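Local coordinates for protein Bd3460 (Bdellovibrio bacteriovorus, PDB 5CEC) that binds the predatory endopeptidase Bd3459 as its ankyrin-repeat immunity protein and so probably protects the predator from its own enzyme, at residues B[76-79]-B[80-84]; B[178-181]-B[182-186]. One frame throughout, in Å; residues are numbered along the deposited sequence.

Both contacts are local, each made along a single helix, contact 2 running to the residue just past its end, and neither closes a long loop. From the N terminus, contact 1 comes first, in helix 76-84, which packs between helices 42-49 and 109-117 and against helix 66-72. Contact 2 opens later, in helix 177-185, which packs on helices 167-174, 143-152 and 134-141. The two are in series, without nesting or crossing. The centres of contacts 1 and 2 lie about 33 Å apart, on opposite sides of the chain's centre; the nearest atoms of contacts 1 and 2 are about 21 Å apart. Each helix belongs to a predicted ankyrin repeat, 62-94 and 163-195.

Contact 1 of 2, residues B[76-79]-B[80-84]; sequences LDIV and KFLLS. With SO4 (sulfate ion), chain H.
Leu76 and Lys80 meet one turn apart in helix 76-84, both through backbone and side chain. Four backbone hydrogen bonds join residues 76-79 to 80-84 in the i to i+4 pattern. Lys80 N binds Leu76 O at 2.8 Å, and Leu82 N binds Ile78 O with an N-H...O angle of 165°. Phe81 N to Asp77 O and Leu83 N to Val79 O complete the set.

The apolar contacts follow the same spacing. Leu76 CG is anti to its backbone N (chi1 -177°), beside the carbonyl carbon, and there the extended Lys80 chain brings CE to 4.1 Å from Leu76 CG, the two side chains crossing at a slant. Val79 CG1 lies 3.9 Å from Leu83 CD1, and Ile78 CG2 lies 4.0 Å from Leu82 CD1. In both pairs the branches run alongside each other in the same direction. Glu114 of helix 109-117 touches Leu76, Lys80 and Leu83.

At the first turn a sulfate ion accepts two backbone N-H groups. Leu76 N reaches its O2 at 2.9 Å, and Asp77 N reaches its O3 at 2.8 Å, nearly straight at 170°. Lys154 of the Bd3459 chain also binds this ion. The positive end of the helix dipole and the lysine probably both favour the sulfate, which probably comes from the crystallisation liquor and links the two proteins in this crystal.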
loop_
_atom_site.group_PDB
_atom_site.type_symbol
_atom_site.label_atom_id
_atom_site.label_comp_id
_atom_site.label_asym_id
_atom_site.label_seq_id
_atom_site.Cartn_x
_atom_site.Cartn_y
_atom_site.Cartn_z
ATOM N N LEU B 76 -1.755 -3.185 13.646
ATOM C CA LEU B 76 -1.455 -2.703 14.977
ATOM C C LEU B 76 -2.576 -2.885 15.996
ATOM O O LEU B 76 -2.329 -3.348 17.117
ATOM C CB LEU B 76 -1.037 -1.246 14.909
ATOM C CG LEU B 76 -0.607 -0.594 16.207
ATOM C CD1 LEU B 76 0.562 -1.320 16.848
ATOM C CD2 LEU B 76 -0.241 0.843 15.897
ATOM N N ASP B 77 -3.808 -2.547 15.621
ATOM C CA ASP B 77 -4.938 -2.761 16.542
ATOM C C ASP B 77 -5.084 -4.226 16.922
ATOM O O ASP B 77 -5.337 -4.550 18.081
ATOM C CB ASP B 77 -6.242 -2.206 15.951
ATOM C CG ASP B 77 -6.331 -0.686 16.060
ATOM O OD1 ASP B 77 -5.394 -0.064 16.603
ATOM O OD2 ASP B 77 -7.341 -0.104 15.611
ATOM N N ILE B 78 -4.890 -5.129 15.967
ATOM C CA ILE B 78 -4.994 -6.558 16.263
ATOM C C ILE B 78 -3.828 -6.998 17.152
ATOM O O ILE B 78 -4.031 -7.732 18.121
ATOM C CB ILE B 78 -5.093 -7.401 14.993
ATOM C CG1 ILE B 78 -6.397 -7.088 14.248
ATOM C CG2 ILE B 78 -4.988 -8.884 15.333
ATOM C CD1 ILE B 78 -6.502 -7.730 12.874
ATOM N N VAL B 79 -2.626 -6.504 16.888
ATOM C CA VAL B 79 -1.485 -6.809 17.755
ATOM C C VAL B 79 -1.782 -6.327 19.173
ATOM O O VAL B 79 -1.556 -7.056 20.114
ATOM C CB VAL B 79 -0.185 -6.191 17.214
ATOM C CG1 VAL B 79 0.951 -6.209 18.232
ATOM C CG2 VAL B 79 0.233 -6.950 15.984
ATOM N N LYS B 80 -2.306 -5.111 19.319
ATOM C CA LYS B 80 -2.592 -4.589 20.652
ATOM C C LYS B 80 -3.620 -5.454 21.380
ATOM O O LYS B 80 -3.481 -5.724 22.588
ATOM C CB LYS B 80 -3.087 -3.145 20.566
ATOM C CG LYS B 80 -2.030 -2.116 20.224
ATOM C CD LYS B 80 -2.648 -0.721 20.107
ATOM C CE LYS B 80 -1.602 0.383 20.063
ATOM N NZ LYS B 80 -2.237 1.736 20.177
ATOM N N PHE B 81 -4.652 -5.884 20.650
ATOM C CA PHE B 81 -5.668 -6.768 21.205
ATOM C C PHE B 81 -5.064 -8.092 21.693
ATOM O O PHE B 81 -5.319 -8.554 22.817
ATOM C CB PHE B 81 -6.790 -7.023 20.185
ATOM C CG PHE B 81 -7.784 -8.062 20.625
ATOM C CD1 PHE B 81 -8.690 -7.780 21.645
ATOM C CD2 PHE B 81 -7.791 -9.342 20.062
ATOM C CE1 PHE B 81 -9.592 -8.740 22.071
ATOM C CE2 PHE B 81 -8.699 -10.312 20.494
ATOM C CZ PHE B 81 -9.603 -10.006 21.495
ATOM N N LEU B 82 -4.208 -8.688 20.882
ATOM C CA LEU B 82 -3.555 -9.934 21.277
ATOM C C LEU B 82 -2.575 -9.753 22.437
ATOM O O LEU B 82 -2.500 -10.609 23.327
ATOM C CB LEU B 82 -2.838 -10.561 20.096
ATOM C CG LEU B 82 -3.771 -11.038 18.977
ATOM C CD1 LEU B 82 -2.989 -11.452 17.734
ATOM C CD2 LEU B 82 -4.714 -12.155 19.413
ATOM N N LEU B 83 -1.853 -8.634 22.475
ATOM C CA LEU B 83 -0.988 -8.341 23.623
ATOM C C LEU B 83 -1.800 -8.235 24.921
ATOM O O LEU B 83 -1.337 -8.673 25.990
ATOM C CB LEU B 83 -0.178 -7.046 23.401
ATOM C CG LEU B 83 0.845 -7.086 22.279
ATOM C CD1 LEU B 83 1.474 -5.737 22.083
ATOM C CD2 LEU B 83 1.913 -8.085 22.582
ATOM N N SER B 84 -3.014 -7.712 24.837
ATOM C CA SER B 84 -3.883 -7.618 26.020
ATOM C C SER B 84 -4.318 -8.993 26.532
ATOM O O SER B 84 -4.694 -9.115 27.688
ATOM C CB SER B 84 -5.096 -6.735 25.726
ATOM O OG SER B 84 -6.141 -7.435 25.060
HETATM S S SO4 H . -3.855 -0.555 12.161
HETATM O O1 SO4 H . -3.497 0.742 12.809
HETATM O O2 SO4 H . -2.637 -1.255 11.669
HETATM O O3 SO4 H . -4.560 -1.400 13.130
HETATM O O4 SO4 H . -4.774 -0.208 11.035
#

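Contact 2 of 2, residues B[178-181]-B[182-186]; sequences ADID and FLIKK
This is a local contact within helix 177-185, between residues 178-181 and the turn that follows them. The helix lies in the predicted ankyrin repeat 163-195 and packs against helices 167-174 and 143-152.

Four backbone hydrogen bonds form its frame. Phe182 N binds Ala178 O, Leu183 N binds Asp179 O, Ile184 N binds Ile180 O and Lys185 N binds Asp181 O. The last is 2.8 Å long, with an N-H...O angle of 165°.

The side-chain contact between the two isoleucines is apolar. Ile184 CD1 sits 3.8 Å from Ile180 CG2, and the two branches slant across each other. Ile184 CG1 lies beside its own backbone N (chi1 -71°), and from there it comes within 3.4 Å of Ile180 O. Leu183 CG packs against the preceding carbonyl, 3.5 Å from Asp179 O. The Lys185 chain runs by Asp181 O, with CG at 3.2 Å, and then bends at its third torsion.

With CG anti to the backbone N (chi1 168°), the Phe182 ring swings away from residues 178-181, with Asp179 O at its edge, near the ring plane. Lys186 CG stands over one face, 4.0 Å above the Phe182 ring plane and displaced toward the rim.

The acidic side chains have partners outside this turn: Asp181 OD1 forms a salt bridge with Lys219, and Asp179 OD2 accepts the backbone N-H of Thr176 just before the helix, while Asp179 also packs on Gly348 of the Bd3459 chain.

Buried Ile180 packs on helix 167-174, Leu183 touches that helix and helix 134-141, and the Phe182 ring meets Lys143, Ala146 and Glu147 of helix 143-152. Such packing, within one helix pair and onto the helices that precede it, is characteristic of the ankyrin-repeat stack.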
loop_
_atom_site.group_PDB
_atom_site.type_symbol
_atom_site.label_atom_id
_atom_site.label_comp_id
_atom_site.label_asym_id
_atom_site.label_seq_id
_atom_site.Cartn_x
_atom_site.Cartn_y
_atom_site.Cartn_z
ATOM N N ALA B 178 25.131 9.002 5.280
ATOM C CA ALA B 178 24.389 9.320 6.500
ATOM C C ALA B 178 24.059 8.066 7.315
ATOM O O ALA B 178 24.082 8.104 8.534
ATOM C CB ALA B 178 23.127 10.067 6.176
ATOM N N ASP B 179 23.774 6.952 6.644
ATOM C CA ASP B 179 23.531 5.680 7.322
ATOM C C ASP B 179 24.803 5.224 8.037
ATOM O O ASP B 179 24.737 4.717 9.169
ATOM C CB ASP B 179 23.169 4.563 6.361
ATOM C CG ASP B 179 21.813 4.682 5.711
ATOM O OD1 ASP B 179 20.867 5.270 6.301
ATOM O OD2 ASP B 179 21.704 4.103 4.587
ATOM N N ILE B 180 25.958 5.372 7.369
ATOM C CA ILE B 180 27.237 5.041 7.990
ATOM C C ILE B 180 27.433 5.878 9.262
ATOM O O ILE B 180 27.797 5.359 10.312
ATOM C CB ILE B 180 28.414 5.232 6.993
ATOM C CG1 ILE B 180 28.324 4.287 5.794
ATOM C CG2 ILE B 180 29.766 5.131 7.691
ATOM C CD1 ILE B 180 28.596 2.836 6.064
ATOM N N ASP B 181 27.171 7.179 9.170
ATOM C CA ASP B 181 27.332 8.038 10.333
ATOM C C ASP B 181 26.421 7.617 11.476
ATOM O O ASP B 181 26.845 7.670 12.614
ATOM C CB ASP B 181 27.030 9.501 9.954
ATOM C CG ASP B 181 28.120 10.150 9.082
ATOM O OD1 ASP B 181 29.247 9.644 8.979
ATOM O OD2 ASP B 181 27.826 11.209 8.513
ATOM N N PHE B 182 25.162 7.251 11.176
ATOM C CA PHE B 182 24.258 6.739 12.186
ATOM C C PHE B 182 24.882 5.560 12.908
ATOM O O PHE B 182 24.873 5.534 14.160
ATOM C CB PHE B 182 22.884 6.370 11.572
ATOM C CG PHE B 182 21.993 5.568 12.482
ATOM C CD1 PHE B 182 21.347 6.179 13.541
ATOM C CD2 PHE B 182 21.826 4.208 12.337
ATOM C CE1 PHE B 182 20.533 5.450 14.405
ATOM C CE2 PHE B 182 21.011 3.487 13.185
ATOM C CZ PHE B 182 20.371 4.100 14.225
ATOM N N LEU B 183 25.414 4.604 12.158
ATOM C CA LEU B 183 25.964 3.414 12.780
ATOM C C LEU B 183 27.181 3.723 13.612
ATOM O O LEU B 183 27.341 3.189 14.714
ATOM C CB LEU B 183 26.250 2.324 11.770
ATOM C CG LEU B 183 24.996 1.766 11.071
ATOM C CD1 LEU B 183 25.438 0.784 9.995
ATOM C CD2 LEU B 183 24.050 1.083 12.035
ATOM N N ILE B 184 28.015 4.633 13.126
ATOM C CA ILE B 184 29.195 5.038 13.882
ATOM C C ILE B 184 28.785 5.729 15.173
ATOM O O ILE B 184 29.374 5.460 16.224
ATOM C CB ILE B 184 30.129 5.870 13.007
ATOM C CG1 ILE B 184 30.786 4.975 11.958
ATOM C CG2 ILE B 184 31.170 6.586 13.856
ATOM C CD1 ILE B 184 31.623 5.689 10.926
ATOM N N LYS B 185 27.796 6.623 15.086
ATOM C CA LYS B 185 27.254 7.313 16.253
ATOM C C LYS B 185 26.732 6.346 17.314
ATOM O O LYS B 185 26.810 6.635 18.504
ATOM C CB LYS B 185 26.218 8.352 15.808
ATOM C CG LYS B 185 26.897 9.603 15.223
ATOM C CD LYS B 185 25.947 10.485 14.433
ATOM C CE LYS B 185 24.865 11.068 15.310
ATOM N NZ LYS B 185 23.988 11.981 14.520
ATOM N N LYS B 186 26.308 5.152 16.884
ATOM C CA LYS B 186 25.853 4.107 17.802
ATOM C C LYS B 186 26.909 3.111 18.190
ATOM O O LYS B 186 26.593 2.137 18.866
ATOM C CB LYS B 186 24.654 3.368 17.187
ATOM C CG LYS B 186 23.456 4.261 16.923
ATOM C CD LYS B 186 23.035 5.073 18.136
ATOM C CE LYS B 186 21.763 5.851 17.890
ATOM N NZ LYS B 186 21.402 6.638 19.084
#